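Local coordinates for protein cystathionine gamma-synthase (Xanthomonas oryzae pv. oryzae KACC 10331, PDB 6LD7) that probably catalyses pyridoxal-phosphate-dependent formation of cystathionine, a trans-sulfuration step on the route to methionine, at residues C[179-184]-C[199-204]; C[192-197]-C[303-308]. The protein carries 1 engineered substitution. All blocks are in the same frame, centred on the assembly; numbering follows the deposited sequence.

Contact 1 (C[179-184]-C[199-204])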
ATOM      1  N   ALA C 179     -22.200  10.621 -36.262  1.00 36.25           N
ATOM      2  CA  ALA C 179     -21.216   9.744 -35.583  1.00 35.87           C
ATOM      3  C   ALA C 179     -20.783  10.385 -34.270  1.00 33.68           C
ATOM      4  O   ALA C 179     -20.564  11.629 -34.226  1.00 34.00           O
ATOM      5  CB  ALA C 179     -20.049   9.498 -36.506  1.00 35.32           C
ATOM      6  N   LEU C 180     -20.616   9.553 -33.247  1.00 32.22           N
ATOM      7  CA  LEU C 180     -19.944   9.938 -31.999  1.00 32.36           C
ATOM      8  C   LEU C 180     -18.428   9.908 -32.235  1.00 29.56           C
ATOM      9  O   LEU C 180     -17.933   9.135 -33.104  1.00 28.79           O
ATOM     10  CB  LEU C 180     -20.366   8.994 -30.879  1.00 35.84           C
ATOM     11  CG  LEU C 180     -21.859   8.906 -30.641  1.00 40.52           C
ATOM     12  CD1 LEU C 180     -22.155   7.637 -29.913  1.00 45.93           C
ATOM     13  CD2 LEU C 180     -22.337  10.090 -29.832  1.00 46.20           C
ATOM     14  N   THR C 181     -17.700  10.758 -31.514  1.00 26.61           N
ATOM     15  CA  THR C 181     -16.226  10.748 -31.534  1.00 28.23           C
ATOM     16  C   THR C 181     -15.672  10.411 -30.142  1.00 28.53           C
ATOM     17  O   THR C 181     -16.201  10.905 -29.118  1.00 27.62           O
ATOM     18  CB  THR C 181     -15.730  12.111 -32.012  1.00 31.81           C
ATOM     19  OG1 THR C 181     -16.481  13.077 -31.249  1.00 34.12           O
ATOM     20  CG2 THR C 181     -15.990  12.195 -33.495  1.00 31.29           C
ATOM     21  N   VAL C 182     -14.611   9.619 -30.144  1.00 26.62           N
ATOM     22  CA  VAL C 182     -13.822   9.293 -28.952  1.00 25.98           C
ATOM     23  C   VAL C 182     -12.386   9.684 -29.243  1.00 25.24           C
ATOM     24  O   VAL C 182     -11.861   9.296 -30.270  1.00 24.72           O
ATOM     25  CB  VAL C 182     -13.973   7.808 -28.514  1.00 28.14           C
ATOM     26  CG1 VAL C 182     -13.564   6.764 -29.539  1.00 28.14           C
ATOM     27  CG2 VAL C 182     -13.146   7.566 -27.249  1.00 28.72           C
ATOM     28  N   VAL C 183     -11.763  10.455 -28.353  1.00 23.61           N
ATOM     29  CA  VAL C 183     -10.350  10.811 -28.519  1.00 23.28           C
ATOM     30  C   VAL C 183      -9.508  10.120 -27.465  1.00 24.05           C
ATOM     31  O   VAL C 183      -9.759  10.302 -26.251  1.00 24.69           O
ATOM     32  CB  VAL C 183     -10.188  12.319 -28.442  1.00 24.88           C
ATOM     33  CG1 VAL C 183      -8.761  12.703 -28.765  1.00 25.58           C
ATOM     34  CG2 VAL C 183     -11.185  13.015 -29.362  1.00 27.20           C
ATOM     35  N   ASP C 184      -8.460   9.468 -27.927  1.00 27.13           N
ATOM     36  CA  ASP C 184      -7.411   8.904 -27.057  1.00 29.05           C
ATOM     37  C   ASP C 184      -6.404  10.021 -26.825  1.00 29.41           C
ATOM     38  O   ASP C 184      -5.616  10.214 -27.704  1.00 29.32           O
ATOM     39  CB  ASP C 184      -6.778   7.660 -27.676  1.00 29.55           C
ATOM     40  CG  ASP C 184      -5.845   6.941 -26.705  1.00 30.88           C
ATOM     41  OD1 ASP C 184      -5.355   7.651 -25.771  1.00 30.07           O
ATOM     42  OD2 ASP C 184      -5.607   5.710 -26.915  1.00 34.13           O
ATOM     43  N   GLY C 199     -15.880  19.514 -28.912  1.00 34.22           N
ATOM     44  CA  GLY C 199     -17.184  18.858 -29.140  1.00 33.45           C
ATOM     45  C   GLY C 199     -17.108  17.330 -29.175  1.00 32.38           C
ATOM     46  O   GLY C 199     -18.122  16.684 -29.416  1.00 28.59           O
ATOM     47  N   ALA C 200     -15.980  16.722 -28.855  1.00 29.94           N
ATOM     48  CA  ALA C 200     -15.899  15.233 -28.753  1.00 29.62           C
ATOM     49  C   ALA C 200     -16.901  14.679 -27.739  1.00 29.64           C
ATOM     50  O   ALA C 200     -17.124  15.343 -26.731  1.00 29.05           O
ATOM     51  CB  ALA C 200     -14.505  14.786 -28.382  1.00 30.97           C
ATOM     52  N   ASP C 201     -17.428  13.464 -27.976  1.00 29.83           N
ATOM     53  CA  ASP C 201     -18.361  12.825 -27.045  1.00 29.60           C
ATOM     54  C   ASP C 201     -17.595  12.249 -25.864  1.00 28.12           C
ATOM     55  O   ASP C 201     -18.083  12.352 -24.709  1.00 28.58           O
ATOM     56  CB  ASP C 201     -19.195  11.807 -27.778  1.00 31.46           C
ATOM     57  CG  ASP C 201     -19.978  12.459 -28.922  1.00 35.39           C
ATOM     58  OD1 ASP C 201     -20.944  13.163 -28.597  1.00 37.93           O
ATOM     59  OD2 ASP C 201     -19.576  12.296 -30.148  1.00 35.98           O
ATOM     60  N   LEU C 202     -16.408  11.730 -26.132  1.00 26.84           N
ATOM     61  CA  LEU C 202     -15.674  10.957 -25.151  1.00 27.49           C
ATOM     62  C   LEU C 202     -14.215  11.299 -25.277  1.00 26.20           C
ATOM     63  O   LEU C 202     -13.691  11.417 -26.419  1.00 24.78           O
ATOM     64  CB  LEU C 202     -15.860   9.452 -25.430  1.00 29.70           C
ATOM     65  CG  LEU C 202     -17.261   8.908 -25.230  1.00 30.25           C
ATOM     66  CD1 LEU C 202     -17.427   7.620 -26.012  1.00 32.71           C
ATOM     67  CD2 LEU C 202     -17.525   8.687 -23.758  1.00 31.44           C
ATOM     68  N   VAL C 203     -13.537  11.222 -24.159  1.00 23.55           N
ATOM     69  CA  VAL C 203     -12.078  11.259 -24.181  1.00 25.74           C
ATOM     70  C   VAL C 203     -11.618  10.126 -23.271  1.00 25.40           C
ATOM     71  O   VAL C 203     -12.237   9.872 -22.211  1.00 27.18           O
ATOM     72  CB  VAL C 203     -11.567  12.675 -23.813  1.00 27.88           C
ATOM     73  CG1 VAL C 203     -11.978  13.121 -22.424  1.00 31.08           C
ATOM     74  CG2 VAL C 203     -10.066  12.648 -23.827  1.00 26.86           C
ATOM     75  N   LEU C 204     -10.552   9.481 -23.642  1.00 25.86           N
ATOM     76  CA  LEU C 204     -10.015   8.416 -22.769  1.00 30.05           C
ATOM     77  C   LEU C 204      -8.493   8.448 -22.678  1.00 28.26           C
ATOM     78  O   LEU C 204      -7.817   9.173 -23.448  1.00 26.06           O
ATOM     79  CB  LEU C 204     -10.549   7.082 -23.271  1.00 28.15           C
ATOM     80  CG  LEU C 204     -10.093   6.579 -24.648  1.00 28.36           C
ATOM     81  CD1 LEU C 204      -8.669   6.024 -24.600  1.00 27.81           C
ATOM     82  CD2 LEU C 204     -10.993   5.435 -25.076  1.00 28.72           C
TER
HETATM   83  O   HOH W   1     -18.931  13.811 -32.487  1.00 47.69           O
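Asp-201 reaches across to Thr-181 just ahead of three parallel bridges, Val-182 with Leu-202, Val-183 with Val-203 and Asp-184 with Leu-204, which join strands 180-184 and 202-204. The bridged part is the tight one. Leu-202 O takes the N-H of Val-183 at 2.9 Å from N to O, and Val-183 O takes that of Leu-204 at 2.8 Å. On one face Val-182 CG2, anti to its own backbone N, lies 3.7 Å from Leu-204 CD2 and also rests on Leu-202 CB. Leu-204 CD1 covers the carboxylate carbon of Asp-184, 3.6 Å from CG. On the reverse face Val-183 CG2 meets the methyl of Ala-200.

Toward the start of both segments, where Leu-180 and Gly-199 are partly exposed, polar atoms and a water take the larger share. Asp-201 OD2 accepts the N-H of Thr-181 through its anti lone pair, 2.8 Å from OD2 to N and fairly straight at 158°. A water also donates to OD2 and to Ala-179 O while accepting from Thr-181 OG1, so OD2 is gripped twice; OD1 is paired with Arg-225. Leu-180 crosses the carboxylate at about a right angle, its CD2 3.5 Å from Asp-201 CG. Thr-181 O is shared between Leu-202 N and, weakly, Asp-201 N.

Asp-184 OD1 bonds Thr-186, and OD2 lies close to N1 of the pyridoxal ring carried by the modified lysine at position 209, consistent with the aspartate that faces the pyridine nitrogen in fold-type I enzymes. Helix 87-98 covers the face of Leu-202 and Leu-204, helix 167-176 packs on Thr-181 and Ala-200, and strand 151-155 continues the sheet beyond strand 180-184.

Contact 2 (C[192-197]-C[303-308])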
ATOM      1  N   LEU C 192      -2.611  19.416 -21.425  1.00 27.23           N
ATOM      2  CA  LEU C 192      -2.077  19.936 -22.725  1.00 28.01           C
ATOM      3  C   LEU C 192      -3.099  19.924 -23.882  1.00 28.14           C
ATOM      4  O   LEU C 192      -2.872  20.595 -24.881  1.00 27.19           O
ATOM      5  CB  LEU C 192      -0.809  19.147 -23.062  1.00 27.35           C
ATOM      6  CG  LEU C 192       0.372  19.401 -22.152  1.00 27.33           C
ATOM      7  CD1 LEU C 192       1.622  18.667 -22.615  1.00 26.64           C
ATOM      8  CD2 LEU C 192       0.604  20.905 -21.981  1.00 29.87           C
ATOM      9  N   GLN C 193      -4.239  19.267 -23.722  1.00 27.72           N
ATOM     10  CA  GLN C 193      -5.228  19.129 -24.807  1.00 27.89           C
ATOM     11  C   GLN C 193      -6.525  18.708 -24.157  1.00 26.03           C
ATOM     12  O   GLN C 193      -6.528  17.694 -23.321  1.00 24.44           O
ATOM     13  CB  GLN C 193      -4.745  18.137 -25.899  1.00 25.85           C
ATOM     14  CG  GLN C 193      -5.671  18.014 -27.076  1.00 25.84           C
ATOM     15  CD  GLN C 193      -5.099  17.059 -28.095  1.00 28.34           C
ATOM     16  OE1 GLN C 193      -5.148  15.776 -27.942  1.00 29.66           O
ATOM     17  NE2 GLN C 193      -4.603  17.653 -29.173  1.00 20.61           N
ATOM     18  N   LYS C 194      -7.571  19.367 -24.588  1.00 25.46           N
ATOM     19  CA  LYS C 194      -8.947  19.157 -24.099  1.00 28.03           C
ATOM     20  C   LYS C 194      -9.903  18.887 -25.250  1.00 29.00           C
ATOM     21  O   LYS C 194     -10.657  19.764 -25.703  1.00 29.47           O
ATOM     22  CB  LYS C 194      -9.375  20.361 -23.287  1.00 29.42           C
ATOM     23  CG  LYS C 194      -8.617  20.534 -21.976  1.00 35.44           C
ATOM     24  CD  LYS C 194      -9.053  21.773 -21.170  1.00 35.64           C
ATOM     25  CE  LYS C 194     -10.533  21.656 -20.845  1.00 38.94           C
ATOM     26  NZ  LYS C 194     -10.929  22.689 -19.859  1.00 42.89           N
ATOM     27  N   PRO C 195      -9.981  17.617 -25.684  1.00 29.03           N
ATOM     28  CA  PRO C 195     -10.800  17.261 -26.833  1.00 28.94           C
ATOM     29  C   PRO C 195     -12.293  17.556 -26.663  1.00 30.64           C
ATOM     30  O   PRO C 195     -12.991  17.863 -27.685  1.00 30.66           O
ATOM     31  CB  PRO C 195     -10.506  15.785 -27.052  1.00 28.54           C
ATOM     32  CG  PRO C 195      -9.162  15.608 -26.429  1.00 28.53           C
ATOM     33  CD  PRO C 195      -9.188  16.492 -25.191  1.00 28.57           C
ATOM     34  N   LEU C 196     -12.782  17.571 -25.436  1.00 28.09           N
ATOM     35  CA  LEU C 196     -14.234  17.845 -25.204  1.00 30.31           C
ATOM     36  C   LEU C 196     -14.491  19.310 -25.483  1.00 29.93           C
ATOM     37  O   LEU C 196     -15.615  19.581 -25.753  1.00 31.66           O
ATOM     38  CB  LEU C 196     -14.726  17.481 -23.802  1.00 31.54           C
ATOM     39  CG  LEU C 196     -14.450  16.041 -23.314  1.00 34.24           C
ATOM     40  CD1 LEU C 196     -15.011  15.784 -21.899  1.00 35.65           C
ATOM     41  CD2 LEU C 196     -15.014  14.999 -24.248  1.00 31.60           C
ATOM     42  N   ASP C 197     -13.503  20.198 -25.451  1.00 30.33           N
ATOM     43  CA  ASP C 197     -13.728  21.617 -25.795  1.00 33.99           C
ATOM     44  C   ASP C 197     -14.058  21.718 -27.292  1.00 36.84           C
ATOM     45  O   ASP C 197     -14.624  22.682 -27.642  1.00 35.93           O
ATOM     46  CB  ASP C 197     -12.512  22.507 -25.512  1.00 38.05           C
ATOM     47  CG  ASP C 197     -12.286  22.802 -24.033  1.00 40.99           C
ATOM     48  OD1 ASP C 197     -13.129  22.395 -23.265  1.00 42.96           O
ATOM     49  OD2 ASP C 197     -11.266  23.470 -23.666  1.00 52.46           O
ATOM     50  N   GLN C 303      -4.358  23.746 -31.235  1.00 29.77           N
ATOM     51  CA  GLN C 303      -5.313  22.924 -30.496  1.00 28.91           C
ATOM     52  C   GLN C 303      -4.713  22.345 -29.194  1.00 28.75           C
ATOM     53  O   GLN C 303      -5.465  21.750 -28.474  1.00 30.54           O
ATOM     54  CB  GLN C 303      -5.905  21.865 -31.395  1.00 31.54           C
ATOM     55  CG  GLN C 303      -5.059  20.685 -31.644  1.00 32.54           C
ATOM     56  CD  GLN C 303      -5.714  19.641 -32.531  1.00 31.44           C
ATOM     57  OE1 GLN C 303      -6.690  19.872 -33.226  1.00 27.31           O
ATOM     58  NE2 GLN C 303      -5.016  18.538 -32.678  1.00 28.35           N
ATOM     59  N   GLN C 304      -3.420  22.505 -28.938  1.00 27.51           N
ATOM     60  CA  GLN C 304      -2.659  21.958 -27.803  1.00 26.72           C
ATOM     61  C   GLN C 304      -2.161  23.155 -26.959  1.00 29.62           C
ATOM     62  O   GLN C 304      -1.889  24.181 -27.557  1.00 28.55           O
ATOM     63  CB  GLN C 304      -1.455  21.082 -28.228  1.00 25.15           C
ATOM     64  CG  GLN C 304      -1.780  19.958 -29.200  1.00 24.00           C
ATOM     65  CD  GLN C 304      -0.579  19.172 -29.678  1.00 24.49           C
ATOM     66  OE1 GLN C 304      -0.749  18.359 -30.593  1.00 25.93           O
ATOM     67  NE2 GLN C 304       0.625  19.389 -29.108  1.00 21.91           N
ATOM     68  N   LYS C 305      -2.001  23.023 -25.629  1.00 27.52           N
ATOM     69  CA  LYS C 305      -1.409  24.086 -24.796  1.00 29.45           C
ATOM     70  C   LYS C 305       0.089  23.874 -24.689  1.00 27.37           C
ATOM     71  O   LYS C 305       0.711  24.687 -24.044  1.00 30.77           O
ATOM     72  CB  LYS C 305      -2.061  24.140 -23.424  1.00 36.00           C
ATOM     73  CG  LYS C 305      -3.582  24.252 -23.541  1.00 46.93           C
ATOM     74  CD  LYS C 305      -4.403  23.912 -22.297  1.00 60.19           C
ATOM     75  CE  LYS C 305      -4.784  25.160 -21.528  1.00 70.79           C
ATOM     76  NZ  LYS C 305      -5.970  24.895 -20.687  1.00 80.99           N
ATOM     77  N   GLY C 306       0.673  22.838 -25.307  1.00 24.33           N
ATOM     78  CA  GLY C 306       2.146  22.790 -25.394  1.00 22.40           C
ATOM     79  C   GLY C 306       2.469  21.695 -26.354  1.00 22.81           C
ATOM     80  O   GLY C 306       1.502  20.987 -26.762  1.00 24.68           O
ATOM     81  N   PHE C 307       3.721  21.489 -26.696  1.00 22.04           N
ATOM     82  CA  PHE C 307       4.045  20.480 -27.752  1.00 24.17           C
ATOM     83  C   PHE C 307       4.365  19.121 -27.107  1.00 26.12           C
ATOM     84  O   PHE C 307       4.637  18.191 -27.836  1.00 28.31           O
ATOM     85  CB  PHE C 307       5.198  21.069 -28.547  1.00 26.30           C
ATOM     86  CG  PHE C 307       4.810  22.308 -29.297  1.00 26.98           C
ATOM     87  CD1 PHE C 307       3.856  22.205 -30.312  1.00 31.19           C
ATOM     88  CD2 PHE C 307       5.418  23.530 -29.051  1.00 30.09           C
ATOM     89  CE1 PHE C 307       3.520  23.310 -31.072  1.00 28.77           C
ATOM     90  CE2 PHE C 307       5.059  24.645 -29.804  1.00 29.68           C
ATOM     91  CZ  PHE C 307       4.086  24.529 -30.788  1.00 29.41           C
ATOM     92  N   GLY C 308       4.533  19.046 -25.778  1.00 27.36           N
ATOM     93  CA  GLY C 308       4.700  17.755 -25.118  1.00 26.14           C
ATOM     94  C   GLY C 308       6.121  17.333 -25.111  1.00 27.73           C
ATOM     95  O   GLY C 308       7.027  18.187 -25.233  1.00 25.88           O
TER
HETATM   96  O   HOH W   2      -6.968  21.744 -26.179  1.00 26.76           O
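Leu-192 and Lys-305 bring two loops together in a largely buried contact between loops that belong to the two sheets of this fold-type I PLP enzyme. Residues 192-197 belong to the connection between strands 180-184 and 202-206 of the seven-stranded sheet, whereas 303-308 lead from helix 297-303 to strand 310-315 of the five-stranded one. A single direct hydrogen bond spans them: Leu-192 O receives the N-H of Lys-305, 2.7 Å from O to N at 164°. The same oxygen is approached by the CA-H of Gln-304, with CA 3.2 Å from it, at the point where the chain leaves its helix. A water forms a second bridge, accepting from Lys-194 N and donating to Gln-303 O, 2.7 Å away.

The side chain of Leu-192 supplies most of the apolar contact. With CG anti to its carbonyl carbon (chi1 -68°), it lies along the glycines of the other loop: CD2 comes 3.8 Å from Gly-306 N, against bare backbone where the approach leaves little room beside the CA, and CD1 reaches Gly-308 CA. Leu-263 and Gln-267 of helix 259-277 also touch Leu-192.

Gln-193 and Gln-303 lie side by side and point the same way, their amide planes 81° apart rather than stacked; the amide of Gln-303 is held by Thr-165 O and Leu-167 N. Lys-305, by contrast, is exposed. Its NZ lies 5.5 Å from Lys-194 NZ, a like charge that Asp-197 probably offsets through a long salt bridge with Lys-194. Within 303-308 the turn is braced by the extended side chain of Gln-304, whose NE2 donates to Gly-306 O at 3.0 Å, the oxygen lying almost in the amide plane.

In the fold
The two contacts interleave along the chain in the order 179-184, 192-197, 199-204 and 303-308, with their centres about 14 Å apart. Contact 1 is within the seven-stranded sheet; contact 2 takes the loop joining the same two strands and sets it against the approach to strand 310-315 in the five-stranded sheet. They touch directly: Pro-195 packs on Val-183 and Ala-200, and Leu-196 on Leu-202 and Val-203. One short connection, with no alpha-helix or strand though 195-197 form a short 3-10 segment, thus packs on its own strands and reaches the later part of the chain, linking the seven-stranded sheet, whose Asp-184 lies close to the cofactor, to the C-terminal portion.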